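Local coordinates for protein arginine kinase (Cydia pomonella granulosis virus, PDB 6VVG) that probably acts as a viral serine/threonine protein kinase, binding ATP and transferring its phosphate to hydroxyl groups of protein substrates, at residues Val142-Leu147 and Val202-Ile206; Asn136-Asp141 and Tyr161-Val167. All coordinates share one frame; numbering follows the deposited sequence. Where two conformers were deposited one is given.

In the fold
After the five-stranded sheet that contributes part of the nucleotide pocket, the chain runs along helix 115-133 and enters one continuous stretch, 136-147, which serves both contacts. Its first half, 136-141, meets 161-167 in contact 2 and closes a short loop that contains the little antiparallel pair 147-148/157-158. Its second half, 142-147, waits until helix 192-208 arrives, where 202-206 closes the longer loop of contact 1. The two closures therefore cross. Contact 2 joins the catalytic-loop region to the start of the activation segment, whereas contact 1 rests it on a core helix of the C-lobe. A bond from Asn-146 ND2 to Asp-141 O probably couples them directly.

Contact 1 of 2, residues Val142-Leu147 and Val202-Ile206; sequences VKLENL and VAYEI
The loop 142-147, with a brief 3-10 turn at Leu-144 and Glu-145, passes along one side of the helical segment 202-206, its backbone coming closest where the CA atoms of Lys-143 and Val-202 lie 6.2 Å apart. Val-202 points toward the loop, and its two methyls find different partners. CG1, set anti to the backbone N by a chi1 of 173°, meets Leu-147 CD1 tip to tip at 3.7 Å and also touches Leu-144 CD2, 3.9 Å away. CG2 instead lies against the backbone of Lys-143, 3.9 Å from its CA. Leu-144 and Val-202 run alongside each other, pointing opposite ways, and the branched end of Leu-144 comes in beside Glu-205. There Leu-144 CD1 is 3.2 Å from Glu-205 OE1, a tight approach that Leu-144 CG shares, while CD2 reaches Ile-206 CG2 at 4.1 Å. That buried OE1 also receives a weak hydrogen bond from Tyr-179 OH, the same hydroxyl that makes a weak bond with Leu-144 N. Beyond the contact, Lys-143 NZ bonds to Thr-176, and AMP touches Glu-145 and Asn-146. This mostly apolar contact joins the catalytic loop to the central helix of the C-lobe, corresponding to helix F of the protein kinase fold.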
loop_
_atom_site.group_PDB
_atom_site.type_symbol
_atom_site.label_atom_id
_atom_site.label_comp_id
_atom_site.label_asym_id
_atom_site.label_seq_id
_atom_site.Cartn_x
_atom_site.Cartn_y
_atom_site.Cartn_z
ATOM N N VAL A 142 -8.866 -7.497 -12.217
ATOM C CA VAL A 142 -8.456 -8.436 -13.259
ATOM C C VAL A 142 -9.588 -8.601 -14.266
ATOM O O VAL A 142 -10.715 -8.948 -13.897
ATOM C CB VAL A 142 -8.084 -9.787 -12.638
ATOM C CG1 VAL A 142 -7.723 -10.793 -13.707
ATOM C CG2 VAL A 142 -6.963 -9.609 -11.620
ATOM N N LYS A 143 -9.290 -8.357 -15.539
ATOM C CA LYS A 143 -10.242 -8.562 -16.621
ATOM C C LYS A 143 -9.473 -8.543 -17.933
ATOM O O LYS A 143 -8.299 -8.169 -17.983
ATOM C CB LYS A 143 -11.344 -7.501 -16.613
ATOM C CG LYS A 143 -10.848 -6.066 -16.515
ATOM C CD LYS A 143 -12.010 -5.084 -16.658
ATOM C CE LYS A 143 -11.611 -3.681 -16.223
ATOM N NZ LYS A 143 -12.581 -2.653 -16.698
ATOM N N LEU A 144 -10.164 -8.939 -19.004
ATOM C CA LEU A 144 -9.525 -9.054 -20.309
ATOM C C LEU A 144 -8.781 -7.778 -20.686
ATOM O O LEU A 144 -7.645 -7.823 -21.167
ATOM C CB LEU A 144 -10.574 -9.383 -21.371
ATOM C CG LEU A 144 -11.445 -10.617 -21.135
ATOM C CD1 LEU A 144 -12.608 -10.676 -22.107
ATOM C CD2 LEU A 144 -10.574 -11.857 -21.256
ATOM N N GLU A 145 -9.416 -6.626 -20.474
ATOM C CA GLU A 145 -8.846 -5.362 -20.917
ATOM C C GLU A 145 -7.592 -4.974 -20.140
ATOM O O GLU A 145 -6.838 -4.109 -20.598
ATOM C CB GLU A 145 -9.905 -4.265 -20.795
ATOM C CG GLU A 145 -11.152 -4.495 -21.651
ATOM C CD GLU A 145 -12.165 -5.431 -21.002
ATOM O OE1 GLU A 145 -11.840 -6.043 -19.965
ATOM O OE2 GLU A 145 -13.287 -5.560 -21.536
ATOM N N ASN A 146 -7.344 -5.594 -18.987
ATOM C CA ASN A 146 -6.161 -5.303 -18.188
ATOM C C ASN A 146 -5.103 -6.397 -18.292
ATOM O O ASN A 146 -4.186 -6.446 -17.464
ATOM C CB ASN A 146 -6.553 -5.083 -16.727
ATOM C CG ASN A 146 -7.273 -3.771 -16.512
ATOM O OD1 ASN A 146 -7.154 -2.851 -17.317
ATOM N ND2 ASN A 146 -8.026 -3.677 -15.422
ATOM N N LEU A 147 -5.210 -7.273 -19.286
ATOM C CA LEU A 147 -4.251 -8.352 -19.518
ATOM C C LEU A 147 -3.731 -8.165 -20.942
ATOM O O LEU A 147 -4.332 -8.643 -21.908
ATOM C CB LEU A 147 -4.897 -9.716 -19.306
ATOM C CG LEU A 147 -5.504 -9.865 -17.908
ATOM C CD1 LEU A 147 -6.266 -11.168 -17.753
ATOM C CD2 LEU A 147 -4.417 -9.754 -16.832
ATOM N N VAL A 202 -11.982 -14.710 -16.735
ATOM C CA VAL A 202 -11.058 -14.547 -17.853
ATOM C C VAL A 202 -10.801 -15.887 -18.528
ATOM O O VAL A 202 -10.789 -15.983 -19.762
ATOM C CB VAL A 202 -9.747 -13.897 -17.372
ATOM C CG1 VAL A 202 -8.716 -13.886 -18.489
ATOM C CG2 VAL A 202 -10.009 -12.493 -16.857
ATOM N N ALA A 203 -10.583 -16.940 -17.736
ATOM C CA ALA A 203 -10.300 -18.253 -18.307
ATOM C C ALA A 203 -11.480 -18.749 -19.131
ATOM O O ALA A 203 -11.309 -19.258 -20.245
ATOM C CB ALA A 203 -9.956 -19.243 -17.191
ATOM N N TYR A 204 -12.693 -18.602 -18.598
ATOM C CA TYR A 204 -13.870 -18.992 -19.364
ATOM C C TYR A 204 -13.961 -18.202 -20.664
ATOM O O TYR A 204 -14.322 -18.750 -21.711
ATOM C CB TYR A 204 -15.138 -18.792 -18.535
ATOM C CG TYR A 204 -16.342 -19.491 -19.128
ATOM C CD1 TYR A 204 -17.017 -18.957 -20.224
ATOM C CD2 TYR A 204 -16.790 -20.695 -18.609
ATOM C CE1 TYR A 204 -18.108 -19.606 -20.776
ATOM C CE2 TYR A 204 -17.883 -21.344 -19.150
ATOM C CZ TYR A 204 -18.536 -20.797 -20.231
ATOM O OH TYR A 204 -19.624 -21.446 -20.768
ATOM N N GLU A 205 -13.627 -16.914 -20.614
ATOM C CA GLU A 205 -13.802 -16.057 -21.781
ATOM C C GLU A 205 -12.801 -16.402 -22.876
ATOM O O GLU A 205 -13.170 -16.509 -24.050
ATOM C CB GLU A 205 -13.681 -14.591 -21.369
ATOM C CG GLU A 205 -14.887 -14.102 -20.581
ATOM C CD GLU A 205 -14.769 -12.660 -20.142
ATOM O OE1 GLU A 205 -13.733 -12.305 -19.541
ATOM O OE2 GLU A 205 -15.716 -11.885 -20.394
ATOM N N ILE A 206 -11.526 -16.584 -22.522
ATOM C CA ILE A 206 -10.559 -16.888 -23.572
ATOM C C ILE A 206 -10.766 -18.299 -24.107
ATOM O O ILE A 206 -10.539 -18.559 -25.294
ATOM C CB ILE A 206 -9.109 -16.683 -23.100
ATOM C CG1 ILE A 206 -8.792 -17.522 -21.864
ATOM C CG2 ILE A 206 -8.842 -15.209 -22.843
ATOM C CD1 ILE A 206 -7.320 -17.457 -21.468
#

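Contact 2 of 2, residues Asn136-Asp141 and Tyr161-Val167; sequences NIVHND and YGLSRIV
Leu-163, Val-167 and His-139 bury the most surface where two kinase signature regions meet: His-139 to Asp-141 stands where relatives have the HRD motif, and Tyr-161 and Gly-162 belong to the DFG-type motif. The segments pair as a minimal antiparallel ribbon, Val-138 with Arg-165 forming the hydrogen-bonded pair and Ile-137 with Ile-166 the non-hydrogen-bonded one. At the outer end, Val-167 N bonds Asn-136 O at 2.9 Å, almost straight at the hydrogen but well above the carbonyl plane. Val-167 CG2 lies over the same peptide, 3.4 Å from Asn-136 C, and the Val-167 side chain crosses that of Val-138 at about a right angle. This end faces the second subunit, whose Val-167 O accepts from Asn-136 ND2.

At the other end Leu-163 lies obliquely across Asp-141, its CD1 3.6 Å from Asp-141 OD2, and Leu-163 O accepts Asn-140 ND2 at 3.0 Å, the acceptor lying in the amide plane, while Asn-140 OD1 takes a hydrogen bond from Lys-184 NZ. His-139, with CG anti to the backbone N (chi1 -177°), sends its ring back to Tyr-161. The rings meet rim to rim, planes 86° apart, His-139 CD2 3.8 Å from Tyr-161 CD1. His-139 NE2 bonds Cys-159 O, while ND1 accepts Asp-141 N at 3.1 Å. Beyond the strand pair a water donates to His-139 O at 2.9 Å and accepts from Leu-163 N at 2.8 Å.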
loop_
_atom_site.group_PDB
_atom_site.type_symbol
_atom_site.label_atom_id
_atom_site.label_comp_id
_atom_site.label_asym_id
_atom_site.label_seq_id
_atom_site.Cartn_x
_atom_site.Cartn_y
_atom_site.Cartn_z
ATOM N N ASN A 136 0.407 -9.342 0.309
ATOM C CA ASN A 136 -0.910 -9.068 0.888
ATOM C C ASN A 136 -1.585 -7.897 0.176
ATOM O O ASN A 136 -2.221 -7.040 0.793
ATOM C CB ASN A 136 -0.814 -8.829 2.396
ATOM C CG ASN A 136 -0.836 -10.131 3.187
ATOM O OD1 ASN A 136 -0.878 -11.217 2.608
ATOM N ND2 ASN A 136 -0.809 -10.028 4.511
ATOM N N ILE A 137 -1.445 -7.873 -1.144
ATOM C CA ILE A 137 -2.126 -6.926 -2.015
ATOM C C ILE A 137 -2.868 -7.726 -3.075
ATOM O O ILE A 137 -2.352 -8.731 -3.576
ATOM C CB ILE A 137 -1.131 -5.944 -2.670
ATOM C CG1 ILE A 137 -0.423 -5.115 -1.596
ATOM C CG2 ILE A 137 -1.844 -5.046 -3.662
ATOM C CD1 ILE A 137 0.670 -4.205 -2.132
ATOM N N VAL A 138 -4.077 -7.288 -3.417
ATOM C CA VAL A 138 -4.849 -7.894 -4.496
ATOM C C VAL A 138 -4.969 -6.885 -5.629
ATOM O O VAL A 138 -5.020 -5.670 -5.405
ATOM C CB VAL A 138 -6.244 -8.364 -4.032
ATOM C CG1 VAL A 138 -6.114 -9.597 -3.145
ATOM C CG2 VAL A 138 -6.976 -7.244 -3.317
ATOM N N HIS A 139 -5.006 -7.396 -6.860
ATOM C CA HIS A 139 -5.128 -6.519 -8.022
ATOM C C HIS A 139 -6.510 -5.876 -8.072
ATOM O O HIS A 139 -6.637 -4.656 -8.236
ATOM C CB HIS A 139 -4.843 -7.310 -9.297
ATOM C CG HIS A 139 -4.863 -6.480 -10.541
ATOM N ND1 HIS A 139 -6.032 -6.031 -11.114
ATOM C CD2 HIS A 139 -3.858 -6.019 -11.322
ATOM C CE1 HIS A 139 -5.749 -5.327 -12.195
ATOM N NE2 HIS A 139 -4.436 -5.303 -12.343
ATOM N N ASN A 140 -7.559 -6.683 -7.936
ATOM C CA ASN A 140 -8.933 -6.246 -7.718
ATOM C C ASN A 140 -9.603 -5.657 -8.954
ATOM O O ASN A 140 -10.729 -5.165 -8.838
ATOM C CB ASN A 140 -9.020 -5.219 -6.577
ATOM C CG ASN A 140 -10.452 -4.889 -6.176
ATOM O OD1 ASN A 140 -11.301 -5.773 -6.046
ATOM N ND2 ASN A 140 -10.721 -3.606 -5.974
ATOM N N ASP A 141 -8.960 -5.647 -10.120
ATOM C CA ASP A 141 -9.695 -5.350 -11.351
ATOM C C ASP A 141 -9.193 -6.240 -12.504
ATOM O O ASP A 141 -8.926 -5.759 -13.608
ATOM C CB ASP A 141 -9.583 -3.861 -11.717
ATOM C CG ASP A 141 -10.726 -3.427 -12.605
ATOM O OD1 ASP A 141 -11.796 -4.067 -12.590
ATOM O OD2 ASP A 141 -10.584 -2.451 -13.328
ATOM N N TYR A 161 -2.983 -1.125 -12.103
ATOM C CA TYR A 161 -3.041 -1.365 -10.666
ATOM C C TYR A 161 -3.794 -0.268 -9.905
ATOM O O TYR A 161 -3.635 -0.152 -8.684
ATOM C CB TYR A 161 -1.618 -1.523 -10.129
ATOM C CG TYR A 161 -0.698 -2.230 -11.115
ATOM C CD1 TYR A 161 -1.125 -3.357 -11.810
ATOM C CD2 TYR A 161 0.588 -1.763 -11.361
ATOM C CE1 TYR A 161 -0.301 -3.998 -12.715
ATOM C CE2 TYR A 161 1.421 -2.401 -12.258
ATOM C CZ TYR A 161 0.970 -3.518 -12.934
ATOM O OH TYR A 161 1.789 -4.155 -13.834
ATOM N N GLY A 162 -4.644 0.501 -10.590
ATOM C CA GLY A 162 -5.313 1.630 -9.966
ATOM C C GLY A 162 -6.417 1.262 -8.994
ATOM O O GLY A 162 -6.831 2.111 -8.197
ATOM N N LEU A 163 -6.910 0.025 -9.041
ATOM C CA LEU A 163 -7.923 -0.440 -8.101
ATOM C C LEU A 163 -7.364 -1.446 -7.103
ATOM O O LEU A 163 -8.139 -2.107 -6.402
ATOM C CB LEU A 163 -9.104 -1.052 -8.854
ATOM C CG LEU A 163 -9.981 -0.079 -9.641
ATOM C CD1 LEU A 163 -11.201 -0.795 -10.210
ATOM C CD2 LEU A 163 -10.419 1.099 -8.785
ATOM N N SER A 164 -6.039 -1.570 -7.017
ATOM C CA SER A 164 -5.415 -2.527 -6.113
ATOM C C SER A 164 -5.724 -2.184 -4.660
ATOM O O SER A 164 -5.882 -1.014 -4.293
ATOM C CB SER A 164 -3.900 -2.547 -6.330
ATOM O OG SER A 164 -3.568 -3.091 -7.597
ATOM N N ARG A 165 -5.795 -3.219 -3.824
ATOM C CA ARG A 165 -6.182 -3.043 -2.434
ATOM C C ARG A 165 -5.354 -3.929 -1.512
ATOM O O ARG A 165 -4.798 -4.954 -1.919
ATOM C CB ARG A 165 -7.669 -3.373 -2.212
ATOM C CG ARG A 165 -8.639 -2.648 -3.117
ATOM C CD ARG A 165 -8.758 -1.183 -2.735
ATOM N NE ARG A 165 -9.571 -0.466 -3.709
ATOM C CZ ARG A 165 -9.430 0.820 -4.012
ATOM N NH1 ARG A 165 -8.510 1.552 -3.398
ATOM N NH2 ARG A 165 -10.220 1.374 -4.924
ATOM N N ILE A 166 -5.311 -3.525 -0.243
ATOM C CA ILE A 166 -4.631 -4.294 0.794
ATOM C C ILE A 166 -5.566 -5.385 1.302
ATOM O O ILE A 166 -6.742 -5.131 1.586
ATOM C CB ILE A 166 -4.182 -3.381 1.948
ATOM C CG1 ILE A 166 -3.088 -2.416 1.491
ATOM C CG2 ILE A 166 -3.692 -4.217 3.119
ATOM C CD1 ILE A 166 -2.662 -1.411 2.556
ATOM N N VAL A 167 -5.036 -6.603 1.431
ATOM C CA VAL A 167 -5.834 -7.721 1.915
ATOM C C VAL A 167 -6.368 -7.405 3.304
ATOM O O VAL A 167 -5.629 -6.947 4.183
ATOM C CB VAL A 167 -4.992 -9.007 1.925
ATOM C CG1 VAL A 167 -5.728 -10.130 2.646
ATOM C CG2 VAL A 167 -4.626 -9.416 0.506
HETATM O O HOH W 1 -6.041 -2.489 -10.035
#